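ABC transporter, solute-binding protein (PDB 6LKK) binds glucose 6-phosphate in a central cleft and takes part in two-component signal transduction as an extracellular solute-binding protein. Local coordinates at residues 13-16 with 21-24; 75-80 with 236-241; 115-120 with 145-150; 172-177 with 189-194. All coordinates share one frame; numbering follows the deposited sequence.

Contact 1 of 4, residues 13-16 with 21-24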
loop_
_atom_site.group_PDB
_atom_site.type_symbol
_atom_site.label_atom_id
_atom_site.label_comp_id
_atom_site.label_asym_id
_atom_site.label_seq_id
_atom_site.Cartn_x
_atom_site.Cartn_y
_atom_site.Cartn_z
ATOM N N LEU A 13 -5.719 10.713 -1.788
ATOM C CA LEU A 13 -6.603 9.553 -1.824
ATOM C C LEU A 13 -7.629 9.589 -0.698
ATOM O O LEU A 13 -8.787 9.203 -0.903
ATOM C CB LEU A 13 -5.788 8.258 -1.746
ATOM C CG LEU A 13 -6.609 6.962 -1.752
ATOM C CD1 LEU A 13 -7.314 6.774 -3.082
ATOM C CD2 LEU A 13 -5.733 5.764 -1.435
ATOM N N ILE A 14 -7.233 10.029 0.497
ATOM C CA ILE A 14 -8.068 9.878 1.680
ATOM C C ILE A 14 -8.601 11.201 2.225
ATOM O O ILE A 14 -9.642 11.197 2.893
ATOM C CB ILE A 14 -7.329 9.110 2.797
ATOM C CG1 ILE A 14 -6.038 9.827 3.200
ATOM C CG2 ILE A 14 -7.036 7.682 2.349
ATOM C CD1 ILE A 14 -5.411 9.272 4.469
ATOM N N ARG A 15 -7.929 12.322 1.971
ATOM C CA ARG A 15 -8.430 13.588 2.501
ATOM C C ARG A 15 -9.837 13.903 2.010
ATOM O O ARG A 15 -10.663 14.336 2.833
ATOM C CB ARG A 15 -7.453 14.718 2.150
ATOM C CG ARG A 15 -7.743 16.045 2.843
ATOM C CD ARG A 15 -7.616 15.936 4.352
ATOM N NE ARG A 15 -8.902 15.693 4.995
ATOM C CZ ARG A 15 -9.086 15.659 6.312
ATOM N NH1 ARG A 15 -8.066 15.847 7.139
ATOM N NH2 ARG A 15 -10.296 15.437 6.807
ATOM N N PRO A 16 -10.186 13.707 0.735
ATOM C CA PRO A 16 -11.565 14.013 0.315
ATOM C C PRO A 16 -12.624 13.172 1.013
ATOM O O PRO A 16 -13.593 13.734 1.540
ATOM C CB PRO A 16 -11.527 13.758 -1.197
ATOM C CG PRO A 16 -10.106 13.950 -1.572
ATOM C CD PRO A 16 -9.322 13.403 -0.419
ATOM N N PHE A 21 -16.761 12.538 5.445
ATOM C CA PHE A 21 -17.138 12.030 6.760
ATOM C C PHE A 21 -17.321 13.173 7.750
ATOM O O PHE A 21 -18.273 13.170 8.539
ATOM C CB PHE A 21 -16.090 11.039 7.270
ATOM C CG PHE A 21 -16.444 10.414 8.591
ATOM C CD1 PHE A 21 -17.211 9.264 8.644
ATOM C CD2 PHE A 21 -16.018 10.983 9.779
ATOM C CE1 PHE A 21 -17.540 8.688 9.858
ATOM C CE2 PHE A 21 -16.342 10.412 10.995
ATOM C CZ PHE A 21 -17.105 9.264 11.034
ATOM N N GLU A 22 -16.416 14.154 7.728
ATOM C CA GLU A 22 -16.612 15.367 8.515
ATOM C C GLU A 22 -17.958 16.003 8.195
ATOM O O GLU A 22 -18.704 16.407 9.094
ATOM C CB GLU A 22 -15.484 16.367 8.239
ATOM C CG GLU A 22 -14.077 15.886 8.560
ATOM C CD GLU A 22 -13.055 16.999 8.482
ATOM O OE1 GLU A 22 -13.359 18.033 7.852
ATOM O OE2 GLU A 22 -11.954 16.845 9.050
ATOM N N LYS A 23 -18.280 16.098 6.903
ATOM C CA LYS A 23 -19.499 16.773 6.471
ATOM C C LYS A 23 -20.748 16.001 6.877
ATOM O O LYS A 23 -21.790 16.609 7.147
ATOM C CB LYS A 23 -19.446 16.970 4.955
ATOM C CG LYS A 23 -20.692 17.557 4.315
ATOM C CD LYS A 23 -20.473 17.735 2.818
ATOM C CE LYS A 23 -21.780 17.881 2.059
ATOM N NZ LYS A 23 -22.548 19.088 2.469
ATOM N N GLN A 24 -20.666 14.673 6.928
ATOM C CA GLN A 24 -21.821 13.851 7.270
ATOM C C GLN A 24 -21.981 13.671 8.774
ATOM O O GLN A 24 -23.105 13.722 9.285
ATOM C CB GLN A 24 -21.703 12.482 6.592
ATOM C CG GLN A 24 -22.746 11.460 7.037
ATOM C CD GLN A 24 -22.582 10.124 6.342
ATOM O OE1 GLN A 24 -22.635 10.037 5.114
ATOM N NE2 GLN A 24 -22.373 9.072 7.127
#

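Contact 2 of 4, residues 75-80 with 236-241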
loop_
_atom_site.group_PDB
_atom_site.type_symbol
_atom_site.label_atom_id
_atom_site.label_comp_id
_atom_site.label_asym_id
_atom_site.label_seq_id
_atom_site.Cartn_x
_atom_site.Cartn_y
_atom_site.Cartn_z
ATOM N N ASP A 75 -15.035 -4.822 11.443
ATOM C CA ASP A 75 -16.355 -4.344 11.068
ATOM C C ASP A 75 -17.235 -5.515 10.648
ATOM O O ASP A 75 -16.767 -6.496 10.067
ATOM C CB ASP A 75 -16.247 -3.332 9.928
ATOM C CG ASP A 75 -17.555 -2.618 9.660
ATOM O OD1 ASP A 75 -17.848 -1.628 10.363
ATOM O OD2 ASP A 75 -18.297 -3.057 8.756
ATOM N N THR A 76 -18.530 -5.404 10.951
ATOM C CA THR A 76 -19.461 -6.470 10.593
ATOM C C THR A 76 -19.465 -6.735 9.091
ATOM O O THR A 76 -19.714 -7.868 8.665
ATOM C CB THR A 76 -20.870 -6.116 11.069
ATOM O OG1 THR A 76 -20.853 -5.882 12.482
ATOM C CG2 THR A 76 -21.850 -7.246 10.758
ATOM N N SER A 77 -19.176 -5.715 8.278
ATOM C CA SER A 77 -19.289 -5.844 6.831
ATOM C C SER A 77 -18.196 -6.710 6.224
ATOM O O SER A 77 -18.138 -6.811 4.995
ATOM C CB SER A 77 -19.271 -4.463 6.174
ATOM O OG SER A 77 -17.997 -3.856 6.279
ATOM N N VAL A 78 -17.324 -7.328 7.030
ATOM C CA VAL A 78 -16.409 -8.313 6.462
ATOM C C VAL A 78 -17.197 -9.388 5.729
ATOM O O VAL A 78 -16.696 -10.002 4.778
ATOM C CB VAL A 78 -15.498 -8.918 7.552
ATOM C CG1 VAL A 78 -14.547 -7.859 8.101
ATOM C CG2 VAL A 78 -16.317 -9.551 8.670
ATOM N N THR A 79 -18.447 -9.616 6.143
ATOM C CA THR A 79 -19.311 -10.581 5.471
ATOM C C THR A 79 -19.499 -10.248 3.995
ATOM O O THR A 79 -19.720 -11.152 3.181
ATOM C CB THR A 79 -20.670 -10.634 6.173
ATOM O OG1 THR A 79 -20.488 -11.002 7.545
ATOM C CG2 THR A 79 -21.599 -11.642 5.502
ATOM N N GLN A 80 -19.430 -8.967 3.630
ATOM C CA GLN A 80 -19.651 -8.532 2.257
ATOM C C GLN A 80 -18.361 -8.419 1.458
ATOM O O GLN A 80 -18.392 -7.930 0.325
ATOM C CB GLN A 80 -20.372 -7.181 2.237
ATOM C CG GLN A 80 -21.882 -7.269 2.373
ATOM C CD GLN A 80 -22.322 -7.701 3.755
ATOM O OE1 GLN A 80 -22.955 -8.745 3.919
ATOM N NE2 GLN A 80 -22.000 -6.893 4.759
ATOM N N TYR A 236 -17.953 3.490 7.835
ATOM C CA TYR A 236 -18.035 4.377 6.679
ATOM C C TYR A 236 -17.015 3.989 5.613
ATOM O O TYR A 236 -17.357 3.824 4.435
ATOM C CB TYR A 236 -17.826 5.816 7.157
ATOM C CG TYR A 236 -17.776 6.880 6.091
ATOM C CD1 TYR A 236 -18.933 7.504 5.647
ATOM C CD2 TYR A 236 -16.563 7.300 5.565
ATOM C CE1 TYR A 236 -18.884 8.496 4.686
ATOM C CE2 TYR A 236 -16.505 8.291 4.605
ATOM C CZ TYR A 236 -17.666 8.884 4.172
ATOM O OH TYR A 236 -17.608 9.871 3.216
ATOM N N LEU A 237 -15.754 3.820 6.013
ATOM C CA LEU A 237 -14.691 3.555 5.050
ATOM C C LEU A 237 -14.862 2.208 4.360
ATOM O O LEU A 237 -14.395 2.033 3.227
ATOM C CB LEU A 237 -13.332 3.624 5.746
ATOM C CG LEU A 237 -12.904 5.015 6.216
ATOM C CD1 LEU A 237 -11.681 4.921 7.107
ATOM C CD2 LEU A 237 -12.625 5.926 5.035
ATOM N N THR A 238 -15.518 1.249 5.013
ATOM C CA THR A 238 -15.719 -0.078 4.449
ATOM C C THR A 238 -17.119 -0.267 3.883
ATOM O O THR A 238 -17.472 -1.386 3.497
ATOM C CB THR A 238 -15.436 -1.150 5.505
ATOM O OG1 THR A 238 -16.306 -0.967 6.630
ATOM C CG2 THR A 238 -13.991 -1.066 5.971
ATOM N N SER A 239 -17.914 0.798 3.812
ATOM C CA SER A 239 -19.281 0.710 3.328
ATOM C C SER A 239 -19.317 0.644 1.804
ATOM O O SER A 239 -18.369 1.028 1.113
ATOM C CB SER A 239 -20.101 1.906 3.814
ATOM O OG SER A 239 -19.699 3.100 3.165
ATOM N N ARG A 240 -20.444 0.160 1.279
ATOM C CA ARG A 240 -20.586 0.020 -0.166
ATOM C C ARG A 240 -20.496 1.373 -0.865
ATOM O O ARG A 240 -19.759 1.527 -1.845
ATOM C CB ARG A 240 -21.910 -0.669 -0.506
ATOM C CG ARG A 240 -22.061 -0.986 -1.998
ATOM C CD ARG A 240 -23.504 -1.267 -2.398
ATOM N NE ARG A 240 -24.397 -0.184 -1.996
ATOM C CZ ARG A 240 -24.443 1.011 -2.577
ATOM N NH1 ARG A 240 -23.645 1.299 -3.598
ATOM N NH2 ARG A 240 -25.288 1.929 -2.129
ATOM N N SER A 241 -21.248 2.367 -0.385
ATOM C CA SER A 241 -21.310 3.632 -1.114
ATOM C C SER A 241 -19.957 4.332 -1.117
ATOM O O SER A 241 -19.559 4.918 -2.129
ATOM C CB SER A 241 -22.390 4.539 -0.522
ATOM O OG SER A 241 -22.082 4.923 0.804
HETATM O O HOH W 1 -16.432 -4.130 3.831
#

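Contact 3 of 4, residues 115-120 with 145-150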
loop_
_atom_site.group_PDB
_atom_site.type_symbol
_atom_site.label_atom_id
_atom_site.label_comp_id
_atom_site.label_asym_id
_atom_site.label_seq_id
_atom_site.Cartn_x
_atom_site.Cartn_y
_atom_site.Cartn_z
ATOM N N ARG A 115 9.365 -5.323 -18.753
ATOM C CA ARG A 115 8.147 -6.084 -18.524
ATOM C C ARG A 115 8.008 -6.581 -17.093
ATOM O O ARG A 115 6.923 -7.043 -16.720
ATOM C CB ARG A 115 8.089 -7.299 -19.465
ATOM C CG ARG A 115 7.643 -6.991 -20.887
ATOM C CD ARG A 115 8.700 -6.240 -21.681
ATOM N NE ARG A 115 8.271 -6.031 -23.062
ATOM C CZ ARG A 115 8.505 -6.870 -24.069
ATOM N NH1 ARG A 115 8.060 -6.579 -25.282
ATOM N NH2 ARG A 115 9.187 -7.990 -23.875
ATOM N N GLY A 116 9.059 -6.502 -16.290
ATOM C CA GLY A 116 9.014 -7.060 -14.955
ATOM C C GLY A 116 10.347 -6.925 -14.257
ATOM O O GLY A 116 11.194 -6.121 -14.651
ATOM N N TYR A 117 10.528 -7.739 -13.213
ATOM C CA TYR A 117 11.699 -7.600 -12.351
ATOM C C TYR A 117 12.985 -7.986 -13.072
ATOM O O TYR A 117 14.019 -7.331 -12.892
ATOM C CB TYR A 117 11.528 -8.443 -11.091
ATOM C CG TYR A 117 10.474 -7.924 -10.145
ATOM C CD1 TYR A 117 10.638 -6.716 -9.482
ATOM C CD2 TYR A 117 9.317 -8.651 -9.906
ATOM C CE1 TYR A 117 9.671 -6.247 -8.613
ATOM C CE2 TYR A 117 8.353 -8.190 -9.043
ATOM C CZ TYR A 117 8.532 -6.990 -8.400
ATOM O OH TYR A 117 7.563 -6.540 -7.542
ATOM N N GLN A 118 12.955 -9.052 -13.874
ATOM C CA GLN A 118 14.170 -9.480 -14.564
ATOM C C GLN A 118 14.696 -8.386 -15.483
ATOM O O GLN A 118 15.910 -8.166 -15.570
ATOM C CB GLN A 118 13.906 -10.759 -15.355
ATOM C CG GLN A 118 13.651 -11.975 -14.487
ATOM C CD GLN A 118 13.736 -13.276 -15.262
ATOM O OE1 GLN A 118 14.287 -13.322 -16.363
ATOM N NE2 GLN A 118 13.186 -14.342 -14.690
ATOM N N ASP A 119 13.795 -7.684 -16.173
ATOM C CA ASP A 119 14.213 -6.627 -17.088
ATOM C C ASP A 119 14.875 -5.466 -16.357
ATOM O O ASP A 119 15.670 -4.736 -16.958
ATOM C CB ASP A 119 13.014 -6.116 -17.884
ATOM C CG ASP A 119 12.522 -7.119 -18.905
ATOM O OD1 ASP A 119 13.198 -8.151 -19.112
ATOM O OD2 ASP A 119 11.454 -6.872 -19.500
ATOM N N LEU A 120 14.556 -5.266 -15.077
ATOM C CA LEU A 120 15.189 -4.185 -14.330
ATOM C C LEU A 120 16.682 -4.420 -14.145
ATOM O O LEU A 120 17.414 -3.469 -13.850
ATOM C CB LEU A 120 14.511 -4.016 -12.970
ATOM C CG LEU A 120 13.061 -3.525 -12.983
ATOM C CD1 LEU A 120 12.524 -3.465 -11.565
ATOM C CD2 LEU A 120 12.938 -2.161 -13.651
ATOM N N ARG A 145 9.553 -8.934 -0.981
ATOM C CA ARG A 145 8.883 -10.228 -0.914
ATOM C C ARG A 145 8.538 -10.742 -2.308
ATOM O O ARG A 145 8.671 -11.939 -2.587
ATOM C CB ARG A 145 7.619 -10.133 -0.057
ATOM C CG ARG A 145 7.876 -9.983 1.435
ATOM C CD ARG A 145 6.878 -10.792 2.253
ATOM N NE ARG A 145 7.123 -12.228 2.137
ATOM C CZ ARG A 145 6.412 -13.165 2.757
ATOM N NH1 ARG A 145 5.401 -12.831 3.547
ATOM N NH2 ARG A 145 6.713 -14.445 2.585
ATOM N N ALA A 146 8.095 -9.853 -3.200
ATOM C CA ALA A 146 7.769 -10.274 -4.560
ATOM C C ALA A 146 8.997 -10.824 -5.274
ATOM O O ALA A 146 8.920 -11.846 -5.965
ATOM C CB ALA A 146 7.176 -9.106 -5.347
ATOM N N ILE A 147 10.142 -10.158 -5.115
ATOM C CA ILE A 147 11.369 -10.622 -5.752
ATOM C C ILE A 147 11.819 -11.942 -5.139
ATOM O O ILE A 147 12.233 -12.865 -5.852
ATOM C CB ILE A 147 12.452 -9.533 -5.645
ATOM C CG1 ILE A 147 12.040 -8.315 -6.478
ATOM C CG2 ILE A 147 13.814 -10.059 -6.099
ATOM C CD1 ILE A 147 12.934 -7.114 -6.313
ATOM N N TYR A 148 11.742 -12.060 -3.812
ATOM C CA TYR A 148 12.107 -13.317 -3.169
ATOM C C TYR A 148 11.184 -14.446 -3.606
ATOM O O TYR A 148 11.618 -15.596 -3.742
ATOM C CB TYR A 148 12.067 -13.169 -1.650
ATOM C CG TYR A 148 12.422 -14.450 -0.931
ATOM C CD1 TYR A 148 13.742 -14.857 -0.815
ATOM C CD2 TYR A 148 11.437 -15.258 -0.383
ATOM C CE1 TYR A 148 14.074 -16.031 -0.168
ATOM C CE2 TYR A 148 11.759 -16.437 0.269
ATOM C CZ TYR A 148 13.080 -16.816 0.372
ATOM O OH TYR A 148 13.414 -17.985 1.017
ATOM N N SER A 149 9.906 -14.141 -3.833
ATOM C CA SER A 149 8.942 -15.188 -4.147
ATOM C C SER A 149 9.189 -15.824 -5.508
ATOM O O SER A 149 8.724 -16.943 -5.740
ATOM C CB SER A 149 7.519 -14.628 -4.099
ATOM O OG SER A 149 7.217 -13.904 -5.280
ATOM N N MET A 150 9.902 -15.146 -6.411
ATOM C CA MET A 150 10.106 -15.686 -7.753
ATOM C C MET A 150 10.689 -17.091 -7.693
ATOM O O MET A 150 10.141 -18.035 -8.275
ATOM C CB MET A 150 11.029 -14.767 -8.557
ATOM C CG MET A 150 10.446 -13.395 -8.862
ATOM S SD MET A 150 11.453 -12.456 -10.029
ATOM C CE MET A 150 12.998 -12.334 -9.129
#

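Contact 4 of 4, residues 172-177 with 189-194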
loop_
_atom_site.group_PDB
_atom_site.type_symbol
_atom_site.label_atom_id
_atom_site.label_comp_id
_atom_site.label_asym_id
_atom_site.label_seq_id
_atom_site.Cartn_x
_atom_site.Cartn_y
_atom_site.Cartn_z
ATOM N N LYS A 172 8.724 9.282 -2.847
ATOM C CA LYS A 172 9.856 9.853 -3.569
ATOM C C LYS A 172 10.193 9.028 -4.804
ATOM O O LYS A 172 10.733 9.565 -5.778
ATOM C CB LYS A 172 11.076 9.958 -2.653
ATOM C CG LYS A 172 12.215 10.800 -3.220
ATOM C CD LYS A 172 11.828 12.269 -3.305
ATOM C CE LYS A 172 12.999 13.141 -3.728
ATOM N NZ LYS A 172 12.594 14.568 -3.863
ATOM N N VAL A 173 9.870 7.731 -4.792
ATOM C CA VAL A 173 10.155 6.883 -5.946
ATOM C C VAL A 173 9.370 7.359 -7.163
ATOM O O VAL A 173 9.944 7.626 -8.225
ATOM C CB VAL A 173 9.849 5.408 -5.622
ATOM C CG1 VAL A 173 10.066 4.536 -6.851
ATOM C CG2 VAL A 173 10.719 4.920 -4.467
ATOM N N ILE A 174 8.046 7.467 -7.035
ATOM C CA ILE A 174 7.248 7.881 -8.185
ATOM C C ILE A 174 7.578 9.315 -8.574
ATOM O O ILE A 174 7.638 9.647 -9.764
ATOM C CB ILE A 174 5.742 7.706 -7.911
ATOM C CG1 ILE A 174 4.924 8.094 -9.150
ATOM C CG2 ILE A 174 5.296 8.551 -6.726
ATOM C CD1 ILE A 174 5.235 7.285 -10.397
ATOM N N GLU A 175 7.805 10.189 -7.589
ATOM C CA GLU A 175 8.137 11.573 -7.908
ATOM C C GLU A 175 9.386 11.643 -8.777
ATOM O O GLU A 175 9.403 12.320 -9.811
ATOM C CB GLU A 175 8.336 12.392 -6.630
ATOM C CG GLU A 175 8.707 13.846 -6.919
ATOM C CD GLU A 175 8.931 14.680 -5.676
ATOM O OE1 GLU A 175 8.843 14.137 -4.555
ATOM O OE2 GLU A 175 9.199 15.892 -5.829
ATOM N N ASP A 176 10.445 10.942 -8.372
ATOM C CA ASP A 176 11.714 11.048 -9.083
ATOM C C ASP A 176 11.684 10.301 -10.410
ATOM O O ASP A 176 12.350 10.718 -11.363
ATOM C CB ASP A 176 12.852 10.539 -8.197
ATOM C CG ASP A 176 13.227 11.528 -7.109
ATOM O OD1 ASP A 176 12.707 12.664 -7.129
ATOM O OD2 ASP A 176 14.041 11.171 -6.231
ATOM N N VAL A 177 10.929 9.204 -10.501
ATOM C CA VAL A 177 10.727 8.563 -11.799
ATOM C C VAL A 177 9.934 9.483 -12.715
ATOM O O VAL A 177 10.312 9.715 -13.870
ATOM C CB VAL A 177 10.027 7.201 -11.630
ATOM C CG1 VAL A 177 9.636 6.626 -12.985
ATOM C CG2 VAL A 177 10.934 6.223 -10.904
ATOM N N GLU A 189 0.028 1.037 -7.140
ATOM C CA GLU A 189 -0.863 1.414 -8.232
ATOM C C GLU A 189 -1.392 2.838 -8.081
ATOM O O GLU A 189 -1.385 3.616 -9.042
ATOM C CB GLU A 189 -2.015 0.415 -8.307
ATOM C CG GLU A 189 -2.865 0.541 -9.549
ATOM C CD GLU A 189 -3.846 -0.597 -9.675
ATOM O OE1 GLU A 189 -4.782 -0.669 -8.849
ATOM O OE2 GLU A 189 -3.674 -1.434 -10.586
ATOM N N GLN A 190 -1.890 3.194 -6.893
ATOM C CA GLN A 190 -2.529 4.501 -6.734
ATOM C C GLN A 190 -1.524 5.640 -6.865
ATOM O O GLN A 190 -1.843 6.694 -7.426
ATOM C CB GLN A 190 -3.251 4.582 -5.385
ATOM C CG GLN A 190 -4.666 4.053 -5.414
ATOM C CD GLN A 190 -5.517 4.751 -6.453
ATOM O OE1 GLN A 190 -5.575 5.981 -6.497
ATOM N NE2 GLN A 190 -6.157 3.972 -7.316
ATOM N N ASP A 191 -0.310 5.454 -6.348
ATOM C CA ASP A 191 0.709 6.493 -6.461
ATOM C C ASP A 191 1.134 6.682 -7.912
ATOM O O ASP A 191 1.301 7.817 -8.377
ATOM C CB ASP A 191 1.899 6.125 -5.579
ATOM C CG ASP A 191 2.509 7.323 -4.869
ATOM O OD1 ASP A 191 2.037 8.465 -5.068
ATOM O OD2 ASP A 191 3.469 7.111 -4.099
ATOM N N ALA A 192 1.300 5.581 -8.644
ATOM C CA ALA A 192 1.605 5.677 -10.063
ATOM C C ALA A 192 0.481 6.374 -10.819
ATOM O O ALA A 192 0.732 7.232 -11.674
ATOM C CB ALA A 192 1.848 4.281 -10.631
ATOM N N ARG A 193 -0.768 6.024 -10.510
ATOM C CA ARG A 193 -1.899 6.630 -11.203
ATOM C C ARG A 193 -1.939 8.135 -10.986
ATOM O O ARG A 193 -2.222 8.894 -11.920
ATOM C CB ARG A 193 -3.204 5.993 -10.727
ATOM C CG ARG A 193 -4.453 6.580 -11.371
ATOM C CD ARG A 193 -5.710 5.926 -10.828
ATOM N NE ARG A 193 -6.921 6.502 -11.406
ATOM C CZ ARG A 193 -7.461 7.656 -11.028
ATOM N NH1 ARG A 193 -6.900 8.383 -10.071
ATOM N NH2 ARG A 193 -8.569 8.088 -11.614
ATOM N N THR A 194 -1.675 8.585 -9.757
ATOM C CA THR A 194 -1.724 10.011 -9.452
ATOM C C THR A 194 -0.821 10.805 -10.384
ATOM O O THR A 194 -1.223 11.839 -10.930
ATOM C CB THR A 194 -1.317 10.243 -7.995
ATOM O OG1 THR A 194 -2.280 9.634 -7.128
ATOM C CG2 THR A 194 -1.225 11.733 -7.678
#

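Contact 1 of 4, residues 13-16 with 21-24
Arg15 and Glu22 lie two turns apart on helix 11-25, the helical member of the beta-alpha-beta unit formed by strand 2-7, this helix and strand 28-33. A single salt bridge joins them at the surface, with Arg15 NH2 standing 3.1 Å from Glu22 OE2. As a hydrogen bond it is weak: the N-H points well off the oxygen, with an angle of only 125°, and the guanidinium and carboxylate planes are turned 62° apart. Charge attraction therefore probably counts for more here than directional bonding. The arginine reaches its partner by bending. Its CG leaves the backbone opposite N (chi1 -170°), and turns at chi2 and chi3 then carry NH2 along the helix, past the kink at Pro16. Glu22 is straight beyond CG, and the two side chains cross at about a right angle.

Both residues also hold the neighbouring strand. Arg15 NH1 donates to the carbonyl of Ile29, while Glu22 OE2 accepts from the backbone N of Ile29 and forms a salt bridge with Lys28. Arginine suits its place because it can serve two acceptors at once, and glutamate because one carboxylate oxygen can receive several donors. Two side chains of the helix thus bond the N and O of a single strand residue, pinning helix 11-25 to strand 28-33 in a beta-alpha-beta crossover, the parallel alpha/beta unit of which periplasmic-binding-protein lobes are built.

Contact 2 of 4, residues 75-80 with 236-241
Asp75 and Thr238 run antiparallel alongside one another, with Ser77 beside them, and three oxygens gather between the two segments. Thr238 OG1 is 3.4 Å from Ser77 OG and 3.6 Å from Asp75 OD2. It is hydrogen-bonded to the carbonyls of Val234 and Gln235 in the preceding turn, as threonine hydroxyls in helices commonly are. On the other side, Asp75 OD2 is gripped by two donors from opposite faces of its carboxylate plane. Ser77 N, at 2.8 Å and 159°, closes an Asx turn that opens the 3-10 segment 76-80; Ser77 OG, at 2.6 Å, comes in on the anti side. Aspartate suits this turn because its short side chain can fold back on the backbone two residues on. With chi1 at 69°, Ser77 OG lies between its own N and carbonyl carbon, where it reaches the carboxylate and also accepts from water 1 at 2.9 Å. The same water donates to Thr238 O at 3.0 Å and so bridges the two segments. Just beyond, Ser239 OG weakly caps Val242 N and also donates to Tyr236 O at 2.8 Å, linking the end of helix 230-237 to the start of helix 240-250.

Contact 3 of 4, residues 115-120 with 145-150
Tyr117 and Ile147 meet because each side chain leaves its backbone the same way, trans to the carbonyl carbon (chi1 -70° for Tyr117, -66° for Ile147). The tyrosine ring is thereby swung toward helix 138-151, and Ile147 presents CG1 to one of its faces. That CG1 lies 3.9 Å from the ring centroid and 19° off the normal, a CH-pi contact displaced toward the CD1-CE1 rim; CD1 of the isoleucine follows at 3.9 Å from Tyr117 CD1.

The other neighbours come in obliquely. Ala146 CB sits 3.4 Å from Tyr117 OH, and the small alanine lets the hydroxyl end lie close to the helix. Met150 SD, 5.4 Å from the centroid, makes a Met-aromatic contact and approaches CB of the tyrosine at 4.2 Å; its flexible thioether bends at chi3 beside the ring.

Buried as it is, the phenol oxygen is satisfied by a hydrogen bond to His143 ND1, on helix 138-151 about one turn before Ala146 and Ile147. Glu209 accepts from the backbone N of both Tyr117 and Gln118, which fixes the loop from which the ring projects. Strand 184-188 adds Leu186 to the ring's surroundings. An aromatic side chain from a loop, laid against a helix whose first turn supplies Thr138 and Thr139, which bind glucose 6-phosphate, is hydrophobic-core packing within one lobe of a periplasmic-binding-protein fold.

Contact 4 of 4, residues 172-177 with 189-194
Ile174 touches Asp191 and Ala192 with different branches. Its CG2 methyl meets the aspartate carboxylate, almost equally far from both oxygens: 3.5 Å to Asp191 OD2 and 3.7 Å to Asp191 OD1. Its other branch runs alongside the helix backbone, with CG1 3.7 Å from Asp191 O and CD1 4.0 Å from Ala192 CA. A chi1 of -178° turns CG1 away from the isoleucine's own N and points the branch at helix 189-197, where the small Ala192 lets the two helices approach to 6.3 Å between the CA atoms of Ile174 and Ala192. Helices 170-178 and 189-197 flank strand 184-188 in sequence, and they pack together on the mixed sheet, with Val103 of strand 92-105 lying against both Ile174 and Ala192. An aliphatic methyl against a carboxylate brings no bond, so the buried Asp191 needs a polar partner: its OD2 is hydrogen-bonded to Ser171 OG. Ser171 follows the ligand-binding Thr170; the Asp191 side chain is about 4 Å from the Thr170 side chain and about 6 Å from the bound glucose 6-phosphate. Further out, Thr194 OG1 donates to Gln190 O at 3.0 Å and is also bonded to Asn12 of helix 11-25, which ties this helix to the other lobe.

In the fold
Contact 1 comes first along the chain; contact 2 then opens, and contacts 3 and 4 follow one after the other between its two segments. Contacts 1 and 2 lie about 16 Å apart, centre to centre, and touch where Phe21 of helix 11-25 meets the Tyr236 ring edge-to-face. Contacts 3 and 4, with centres about 19 Å apart, belong to the other lobe, contact 3 at its far side and contact 4 nearer the cleft; contacts 1 and 3 are about 36 Å apart between centres. Leu13 packs on Gln190, so contacts 1 and 4 meet across the lobes. The chain thus leaves one lobe and returns to it, as in two-lobed solute-binding proteins, with glucose 6-phosphate held in the cleft between.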